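Local coordinates for SWD1-like protein (Myceliophthora thermophila, PDB 6E29) that probably serves as the WD-repeat Swd1 (Cps50) subunit of the COMPASS histone H3K4 methyltransferase complex, this chain being its beta-propeller domain, at residues R64-N69 against S84-W89; E229-A234 against V277-T282; Y285-T290 against I320-H325. All blocks are in the same frame, centred on the assembly; numbering follows the deposited sequence.

Overall arrangement
The chain is a seven-bladed WD-repeat beta-propeller, and the three contacts represent two kinds of packing in it. Contact 1 lies within a single repeat, where the loop before a blade's innermost strand meets the turn after its second strand. Contacts 2 and 3 are successive blade-to-blade interfaces, each setting a second strand against the innermost strand of the following blade. Their centres are 8 Å apart, and they share a blade: strands 274-279 and 285-290 are neighbours in it, with a probable hydrogen bond from Ala287 N to Ala278 O (2.9 Å). Contact 1 stands apart, its centre 25 Å from that of contact 2 and 24 Å from that of contact 3.

Contact 1. Residues R64-N69 against S84-W89; sequences RGHSKN and SACQGW
Lys68 and Asn69 run close beside Gly88 and Cys86 where the loop leading into strand 70-75 passes the end of strand 81-86, the CA atoms of Lys68 and Gly88 lying 5.1 Å apart. Gly65-His66 is the GH dipeptide of a WD repeat, and His66 makes the central bond of the contact: its NE2 meets Ser84 OG at 2.8 Å, with the hydroxyl at the ring edge, near the plane. Ser84 OG also bonds Trp94 NE1, the tryptophan of the repeat's WD dipeptide, which gives the Trp-Ser-His chain familiar from WD40 blades. In the canonical tetrad an aspartate of the following turn completes the chain; the type I turn here, Cys86 to Trp89, holds none. Cys86 SG, between backbone N and carbonyl carbon (chi1 69°), lies at the imidazole edge, 3.1 Å from the buried His66 ND1.

The loop and turn are also joined by backbone. Gln87 N donates to Asn69 O over 2.8 Å, arriving in the carbonyl plane, and the same oxygen also has Cys86 CA close by, a bent and weaker CA-H...O contact. Outside this, Gln87, extended beyond CG, crosses Asn69 at a slant, its CD 3.6 Å from Asn69 CB. Lys68, exposed, covers the outer side of Gly88. Its chain bends at three successive torsions and passes over the glycine, with CB 3.5 Å from Gly88 N and CE equally near Gly88 CA. The ammonium then reaches back to the turn, where NZ donates a hydrogen bond to Gln87 O (2.9 Å) from well above the carbonyl plane.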
loop_
_atom_site.group_PDB
_atom_site.type_symbol
_atom_site.label_atom_id
_atom_site.label_comp_id
_atom_site.label_asym_id
_atom_site.label_seq_id
_atom_site.Cartn_x
_atom_site.Cartn_y
_atom_site.Cartn_z
ATOM N N ARG B 64 3.420 21.191 -2.792
ATOM C CA ARG B 64 3.208 21.506 -1.381
ATOM C C ARG B 64 1.710 21.673 -1.179
ATOM O O ARG B 64 1.120 22.684 -1.569
ATOM C CB ARG B 64 4.038 22.736 -0.976
ATOM C CG ARG B 64 5.497 22.630 -1.488
ATOM C CD ARG B 64 6.478 23.588 -0.812
ATOM N NE ARG B 64 7.603 23.947 -1.677
ATOM C CZ ARG B 64 8.881 23.751 -1.358
ATOM N NH1 ARG B 64 9.180 23.154 -0.208
ATOM N NH2 ARG B 64 9.859 24.120 -2.193
ATOM N N GLY B 65 1.080 20.646 -0.611
ATOM C CA GLY B 65 -0.337 20.704 -0.344
ATOM C C GLY B 65 -0.614 20.110 1.012
ATOM O O GLY B 65 -1.637 20.398 1.634
ATOM N N HIS B 66 0.286 19.264 1.482
ATOM C CA HIS B 66 0.147 18.697 2.814
ATOM C C HIS B 66 1.144 19.391 3.734
ATOM O O HIS B 66 2.168 19.932 3.285
ATOM C CB HIS B 66 0.426 17.176 2.821
ATOM C CG HIS B 66 -0.347 16.383 1.807
ATOM N ND1 HIS B 66 -1.474 15.657 2.137
ATOM C CD2 HIS B 66 -0.126 16.155 0.491
ATOM C CE1 HIS B 66 -1.925 15.038 1.061
ATOM N NE2 HIS B 66 -1.139 15.336 0.046
ATOM N N SER B 67 0.870 19.308 5.035
ATOM C CA SER B 67 1.793 19.774 6.062
ATOM C C SER B 67 2.231 18.698 7.053
ATOM O O SER B 67 2.950 19.019 8.007
ATOM C CB SER B 67 1.170 20.945 6.833
ATOM O OG SER B 67 0.052 20.467 7.586
ATOM N N LYS B 68 1.817 17.444 6.884
ATOM C CA LYS B 68 2.228 16.383 7.794
ATOM C C LYS B 68 2.775 15.246 6.949
ATOM O O LYS B 68 2.720 15.296 5.714
ATOM C CB LYS B 68 1.067 15.922 8.719
ATOM C CG LYS B 68 0.860 16.837 9.999
ATOM C CD LYS B 68 0.496 15.993 11.245
ATOM C CE LYS B 68 -1.010 15.913 11.510
ATOM N NZ LYS B 68 -1.440 14.581 12.077
ATOM N N ASN B 69 3.319 14.219 7.625
ATOM C CA ASN B 69 4.004 13.134 6.934
ATOM C C ASN B 69 3.151 12.551 5.822
ATOM O O ASN B 69 2.010 12.136 6.046
ATOM C CB ASN B 69 4.372 11.998 7.895
ATOM C CG ASN B 69 5.203 12.464 9.071
ATOM O OD1 ASN B 69 5.055 13.585 9.545
ATOM N ND2 ASN B 69 6.067 11.590 9.561
ATOM N N SER B 84 -1.829 11.686 -3.374
ATOM C CA SER B 84 -1.002 11.655 -2.169
ATOM C C SER B 84 -1.867 11.747 -0.915
ATOM O O SER B 84 -2.900 12.425 -0.894
ATOM C CB SER B 84 0.038 12.804 -2.180
ATOM O OG SER B 84 -0.601 14.093 -2.373
ATOM N N ALA B 85 -1.423 11.103 0.152
ATOM C CA ALA B 85 -2.176 11.116 1.395
ATOM C C ALA B 85 -1.224 11.415 2.540
ATOM O O ALA B 85 -0.037 11.123 2.434
ATOM C CB ALA B 85 -2.855 9.760 1.625
ATOM N N CYS B 86 -1.732 11.966 3.649
ATOM C CA CYS B 86 -0.839 12.333 4.744
ATOM C C CYS B 86 -1.441 11.966 6.089
ATOM O O CYS B 86 -2.617 11.635 6.201
ATOM C CB CYS B 86 -0.499 13.836 4.725
ATOM S SG CYS B 86 -1.849 14.945 5.134
ATOM N N GLN B 87 -0.614 12.070 7.131
ATOM C CA GLN B 87 -1.098 11.908 8.494
ATOM C C GLN B 87 -1.960 13.066 8.941
ATOM O O GLN B 87 -2.616 12.955 9.984
ATOM C CB GLN B 87 0.071 11.762 9.466
ATOM C CG GLN B 87 0.793 10.451 9.347
ATOM C CD GLN B 87 2.061 10.388 10.178
ATOM O OE1 GLN B 87 2.537 11.404 10.711
ATOM N NE2 GLN B 87 2.625 9.185 10.295
ATOM N N GLY B 88 -1.939 14.175 8.202
ATOM C CA GLY B 88 -2.742 15.330 8.543
ATOM C C GLY B 88 -4.143 15.269 7.976
ATOM O O GLY B 88 -4.765 16.321 7.793
ATOM N N TRP B 89 -4.630 14.051 7.668
ATOM C CA TRP B 89 -6.038 13.748 7.340
ATOM C C TRP B 89 -6.433 14.079 5.899
ATOM O O TRP B 89 -7.618 14.125 5.582
ATOM C CB TRP B 89 -7.036 14.471 8.269
ATOM C CG TRP B 89 -6.757 14.377 9.742
ATOM C CD1 TRP B 89 -5.706 13.727 10.350
ATOM C CD2 TRP B 89 -7.545 14.939 10.802
ATOM N NE1 TRP B 89 -5.793 13.863 11.717
ATOM C CE2 TRP B 89 -6.909 14.600 12.021
ATOM C CE3 TRP B 89 -8.725 15.699 10.842
ATOM C CZ2 TRP B 89 -7.422 14.983 13.268
ATOM C CZ3 TRP B 89 -9.238 16.069 12.078
ATOM C CH2 TRP B 89 -8.587 15.710 13.274
#

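Contact 2. Residues E229-A234 against V277-T282; sequences ELLVNA and VAFSAT
Neighbouring blades of the WD-repeat propeller meet here: Leu231, on the second strand of one blade, packs against Val277 and Phe279 on the innermost strand of the next. The two strands are antiparallel in direction (171°) but face each other with their axes 7.8 Å apart. No hydrogen bond crosses between the segments, and mostly side chains fill the gap. Leu231 lies over one face of the Phe279 ring. Its CB makes a CH-pi contact 3.8 Å from the centroid, leaning toward the CE2 and CZ rim, while CD2, on the same side, stands 4.0 Å above the plane of the Phe279 ring, over its centre. CG is anti to the backbone N (chi1 172°), and from there it touches Val277 CG2 at 3.8 Å. That same methyl also reaches Asn233 CB, at 3.9 Å, so Val277 bridges two residues of strand 229-234. The amide of Asn233 is held by Trp274 O through ND2. At the other end the ring passes close to the backbone of Glu229, CE2 lying 3.6 Å from Glu229 O. Packing of this largely apolar kind, without hydrogen bonds between the segments, is typical of the interface between successive propeller blades.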
loop_
_atom_site.group_PDB
_atom_site.type_symbol
_atom_site.label_atom_id
_atom_site.label_comp_id
_atom_site.label_asym_id
_atom_site.label_seq_id
_atom_site.Cartn_x
_atom_site.Cartn_y
_atom_site.Cartn_z
ATOM N N GLU B 229 -1.338 -12.217 -7.974
ATOM C CA GLU B 229 -0.716 -12.562 -6.701
ATOM C C GLU B 229 -0.715 -11.360 -5.767
ATOM O O GLU B 229 -0.525 -10.218 -6.199
ATOM C CB GLU B 229 0.713 -13.061 -6.889
ATOM C CG GLU B 229 0.831 -14.328 -7.762
ATOM C CD GLU B 229 1.037 -14.025 -9.254
ATOM O OE1 GLU B 229 1.217 -12.844 -9.641
ATOM O OE2 GLU B 229 1.043 -14.991 -10.048
ATOM N N LEU B 230 -0.921 -11.640 -4.485
ATOM C CA LEU B 230 -1.085 -10.640 -3.444
ATOM C C LEU B 230 0.020 -10.858 -2.404
ATOM O O LEU B 230 0.223 -11.976 -1.930
ATOM C CB LEU B 230 -2.445 -10.783 -2.778
ATOM C CG LEU B 230 -2.750 -9.969 -1.531
ATOM C CD1 LEU B 230 -2.961 -8.489 -1.891
ATOM C CD2 LEU B 230 -3.991 -10.608 -0.865
ATOM N N LEU B 231 0.663 -9.782 -2.020
ATOM C CA LEU B 231 1.682 -9.751 -0.984
ATOM C C LEU B 231 1.108 -9.052 0.229
ATOM O O LEU B 231 0.488 -7.991 0.115
ATOM C CB LEU B 231 2.910 -8.989 -1.534
ATOM C CG LEU B 231 4.075 -8.618 -0.627
ATOM C CD1 LEU B 231 4.707 -9.907 -0.167
ATOM C CD2 LEU B 231 5.079 -7.787 -1.501
ATOM N N VAL B 232 1.329 -9.636 1.396
ATOM C CA VAL B 232 0.692 -9.189 2.625
ATOM C C VAL B 232 1.759 -9.079 3.716
ATOM O O VAL B 232 2.473 -10.035 3.960
ATOM C CB VAL B 232 -0.392 -10.153 3.113
ATOM C CG1 VAL B 232 -1.029 -9.575 4.411
ATOM C CG2 VAL B 232 -1.454 -10.419 2.030
ATOM N N ASN B 233 1.900 -7.908 4.323
ATOM C CA ASN B 233 2.747 -7.770 5.505
ATOM C C ASN B 233 1.829 -7.614 6.706
ATOM O O ASN B 233 0.886 -6.809 6.669
ATOM C CB ASN B 233 3.694 -6.570 5.430
ATOM C CG ASN B 233 4.732 -6.579 6.563
ATOM O OD1 ASN B 233 5.098 -7.645 7.072
ATOM N ND2 ASN B 233 5.182 -5.407 6.966
ATOM N N ALA B 234 2.143 -8.319 7.774
ATOM C CA ALA B 234 1.332 -8.264 8.983
ATOM C C ALA B 234 2.238 -8.363 10.196
ATOM O O ALA B 234 3.390 -8.788 10.110
ATOM C CB ALA B 234 0.272 -9.387 8.987
ATOM N N VAL B 277 7.233 -3.968 2.558
ATOM C CA VAL B 277 7.520 -5.027 1.605
ATOM C C VAL B 277 7.148 -4.531 0.220
ATOM O O VAL B 277 6.349 -3.602 0.078
ATOM C CB VAL B 277 6.732 -6.309 1.891
ATOM C CG1 VAL B 277 7.214 -6.858 3.308
ATOM C CG2 VAL B 277 5.177 -6.005 1.895
ATOM N N ALA B 278 7.710 -5.203 -0.796
ATOM C CA ALA B 278 7.481 -4.839 -2.198
ATOM C C ALA B 278 7.757 -6.008 -3.144
ATOM O O ALA B 278 8.684 -6.788 -2.937
ATOM C CB ALA B 278 8.343 -3.635 -2.597
ATOM N N PHE B 279 6.975 -6.073 -4.225
ATOM C CA PHE B 279 7.181 -6.981 -5.335
ATOM C C PHE B 279 8.099 -6.333 -6.348
ATOM O O PHE B 279 7.885 -5.168 -6.705
ATOM C CB PHE B 279 5.879 -7.221 -6.096
ATOM C CG PHE B 279 4.967 -8.339 -5.533
ATOM C CD1 PHE B 279 5.453 -9.584 -5.248
ATOM C CD2 PHE B 279 3.592 -8.103 -5.438
ATOM C CE1 PHE B 279 4.606 -10.626 -4.789
ATOM C CE2 PHE B 279 2.703 -9.121 -4.959
ATOM C CZ PHE B 279 3.223 -10.397 -4.655
ATOM N N SER B 280 8.952 -7.145 -6.976
ATOM C CA SER B 280 9.744 -6.652 -8.100
ATOM C C SER B 280 8.854 -6.540 -9.345
ATOM O O SER B 280 7.692 -6.967 -9.353
ATOM C CB SER B 280 10.954 -7.556 -8.357
ATOM O OG SER B 280 10.554 -8.839 -8.871
ATOM N N ALA B 281 9.430 -6.008 -10.421
ATOM C CA ALA B 281 8.677 -5.647 -11.634
ATOM C C ALA B 281 7.823 -6.797 -12.154
ATOM O O ALA B 281 6.665 -6.588 -12.561
ATOM C CB ALA B 281 9.668 -5.222 -12.736
ATOM N N THR B 282 8.418 -7.986 -12.274
ATOM C CA THR B 282 7.712 -9.156 -12.795
ATOM C C THR B 282 7.075 -9.979 -11.693
ATOM O O THR B 282 6.467 -11.008 -11.989
ATOM C CB THR B 282 8.611 -10.082 -13.577
ATOM O OG1 THR B 282 9.544 -10.692 -12.661
ATOM C CG2 THR B 282 9.413 -9.310 -14.646
#

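Contact 3. Residues Y285-T290 against I320-H325; sequences YVAAST and IEWHPH
Ala287 and Ile320 form the tight part of this contact, in which strand 285-290 faces strand 320-322 of the next blade, nearly antiparallel (161°) and with axes 7.8 Å apart. Ile320 lays its CD1 methyl against the opposing backbone. CG1 stands between the backbone N and carbonyl carbon (chi1 62°), and the chain beyond it is extended, which brings CD1 to 3.5 Å from Ala287 O and 3.6 Å from Ala288 CA. The same methyl is 3.7 Å from Ala287 CB. The small side chains of Ala287 and Ala288 are consistent with so close an approach. Ala287 CB sits between Ile320 and Trp322, neighbours on one face of the opposing strand; NE1 of the indole lies 3.5 Å from it, and CZ2 a little farther. The backbone N of Ala287 lies in the indole plane at its edge. All these residues are buried; the contact is largely apolar, and no hydrogen bond joins the two segments.

Toward Tyr285, which is partly exposed, the fit becomes looser. Tyr285 CB rests 3.9 Å from Trp322 CZ2, but the phenol swings past the indole. The planes are close to parallel, 17° apart, yet the ring of Tyr285 and the six-membered ring of Trp322 are slid so far, with centroids 6.0 Å apart, that they barely overlap.

Neighbouring strands border the contact. Trp322 NE1 makes a weak hydrogen bond to Ala278 O of strand 274-279, and Ser289 OG bonds Gly318 O just ahead of Ile320. In the blade of Ile320, which strand 19-23 completes, Leu329 of strand 328-333 packs on Ala287 and Trp322; in the blade of Tyr285, Ile298 of strand 296-300 touches that residue.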
loop_
_atom_site.group_PDB
_atom_site.type_symbol
_atom_site.label_atom_id
_atom_site.label_comp_id
_atom_site.label_asym_id
_atom_site.label_seq_id
_atom_site.Cartn_x
_atom_site.Cartn_y
_atom_site.Cartn_z
ATOM N N TYR B 285 10.564 -11.386 -7.336
ATOM C CA TYR B 285 11.184 -11.227 -6.021
ATOM C C TYR B 285 10.237 -10.504 -5.080
ATOM O O TYR B 285 9.450 -9.649 -5.486
ATOM C CB TYR B 285 12.476 -10.404 -6.080
ATOM C CG TYR B 285 13.509 -11.001 -6.973
ATOM C CD1 TYR B 285 14.104 -12.210 -6.662
ATOM C CD2 TYR B 285 13.872 -10.367 -8.138
ATOM C CE1 TYR B 285 15.099 -12.787 -7.525
ATOM C CE2 TYR B 285 14.825 -10.908 -8.986
ATOM C CZ TYR B 285 15.436 -12.120 -8.680
ATOM O OH TYR B 285 16.377 -12.662 -9.537
ATOM N N VAL B 286 10.362 -10.832 -3.791
ATOM C CA VAL B 286 9.764 -10.057 -2.701
ATOM C C VAL B 286 10.918 -9.468 -1.885
ATOM O O VAL B 286 11.804 -10.206 -1.460
ATOM C CB VAL B 286 8.874 -10.952 -1.799
ATOM C CG1 VAL B 286 8.418 -10.171 -0.566
ATOM C CG2 VAL B 286 7.624 -11.466 -2.611
ATOM N N ALA B 287 10.877 -8.160 -1.631
ATOM C CA ALA B 287 11.860 -7.508 -0.767
ATOM C C ALA B 287 11.159 -6.987 0.480
ATOM O O ALA B 287 9.950 -6.688 0.453
ATOM C CB ALA B 287 12.563 -6.348 -1.470
ATOM N N ALA B 288 11.918 -6.874 1.567
ATOM C CA ALA B 288 11.403 -6.252 2.780
ATOM C C ALA B 288 12.523 -5.513 3.499
ATOM O O ALA B 288 13.661 -5.998 3.550
ATOM C CB ALA B 288 10.820 -7.302 3.733
ATOM N N SER B 289 12.159 -4.436 4.173
ATOM C CA SER B 289 12.985 -3.804 5.198
ATOM C C SER B 289 12.623 -4.348 6.578
ATOM O O SER B 289 11.527 -4.862 6.802
ATOM C CB SER B 289 12.786 -2.294 5.199
ATOM O OG SER B 289 11.392 -2.006 5.319
ATOM N N THR B 290 13.554 -4.192 7.514
ATOM C CA THR B 290 13.536 -4.882 8.801
ATOM C C THR B 290 13.437 -3.869 9.920
ATOM O O THR B 290 14.241 -2.927 9.972
ATOM C CB THR B 290 14.821 -5.696 8.959
ATOM O OG1 THR B 290 15.125 -6.323 7.713
ATOM C CG2 THR B 290 14.640 -6.775 10.052
ATOM N N ILE B 320 10.001 0.702 0.850
ATOM C CA ILE B 320 10.838 0.296 -0.282
ATOM C C ILE B 320 9.948 0.131 -1.506
ATOM O O ILE B 320 8.758 -0.145 -1.393
ATOM C CB ILE B 320 11.626 -1.011 0.014
ATOM C CG1 ILE B 320 10.628 -2.140 0.265
ATOM C CG2 ILE B 320 12.567 -0.792 1.258
ATOM C CD1 ILE B 320 11.284 -3.446 0.522
ATOM N N GLU B 321 10.541 0.254 -2.686
ATOM C CA GLU B 321 9.775 0.146 -3.927
ATOM C C GLU B 321 10.702 -0.325 -5.024
ATOM O O GLU B 321 11.823 0.184 -5.134
ATOM C CB GLU B 321 9.193 1.490 -4.374
ATOM C CG GLU B 321 8.051 1.937 -3.528
ATOM C CD GLU B 321 6.858 1.002 -3.664
ATOM O OE1 GLU B 321 6.544 0.551 -4.801
ATOM O OE2 GLU B 321 6.261 0.706 -2.619
ATOM N N TRP B 322 10.263 -1.287 -5.824
ATOM C CA TRP B 322 11.030 -1.671 -7.000
ATOM C C TRP B 322 10.643 -0.840 -8.224
ATOM O O TRP B 322 9.469 -0.471 -8.390
ATOM C CB TRP B 322 10.763 -3.132 -7.356
ATOM C CG TRP B 322 11.260 -4.174 -6.375
ATOM C CD1 TRP B 322 10.612 -4.630 -5.249
ATOM C CD2 TRP B 322 12.461 -4.946 -6.489
ATOM N NE1 TRP B 322 11.343 -5.652 -4.666
ATOM C CE2 TRP B 322 12.464 -5.871 -5.421
ATOM C CE3 TRP B 322 13.517 -4.969 -7.406
ATOM C CZ2 TRP B 322 13.494 -6.774 -5.232
ATOM C CZ3 TRP B 322 14.541 -5.873 -7.207
ATOM C CH2 TRP B 322 14.514 -6.756 -6.141
ATOM N N HIS B 323 11.602 -0.681 -9.140
ATOM C CA HIS B 323 11.314 -0.055 -10.442
ATOM C C HIS B 323 10.366 -0.953 -11.264
ATOM O O HIS B 323 10.429 -2.184 -11.164
ATOM C CB HIS B 323 12.643 0.163 -11.175
ATOM C CG HIS B 323 12.521 1.012 -12.398
ATOM N ND1 HIS B 323 12.296 0.481 -13.651
ATOM C CD2 HIS B 323 12.582 2.359 -12.556
ATOM C CE1 HIS B 323 12.244 1.472 -14.537
ATOM N NE2 HIS B 323 12.395 2.616 -13.895
ATOM N N PRO B 324 9.452 -0.375 -12.067
ATOM C CA PRO B 324 8.465 -1.225 -12.776
ATOM C C PRO B 324 9.015 -1.999 -13.957
ATOM O O PRO B 324 8.263 -2.816 -14.544
ATOM C CB PRO B 324 7.403 -0.219 -13.276
ATOM C CG PRO B 324 8.193 1.117 -13.372
ATOM C CD PRO B 324 9.147 1.059 -12.190
ATOM N N HIS B 325 10.260 -1.745 -14.384
ATOM C CA HIS B 325 10.775 -2.417 -15.575
ATOM C C HIS B 325 12.151 -3.024 -15.331
ATOM O O HIS B 325 12.516 -4.009 -15.980
ATOM C CB HIS B 325 10.849 -1.476 -16.792
ATOM C CG HIS B 325 9.491 -1.078 -17.283
ATOM N ND1 HIS B 325 8.675 -1.965 -17.957
ATOM C CD2 HIS B 325 8.776 0.070 -17.141
ATOM C CE1 HIS B 325 7.520 -1.374 -18.232
ATOM N NE2 HIS B 325 7.547 -0.146 -17.735
#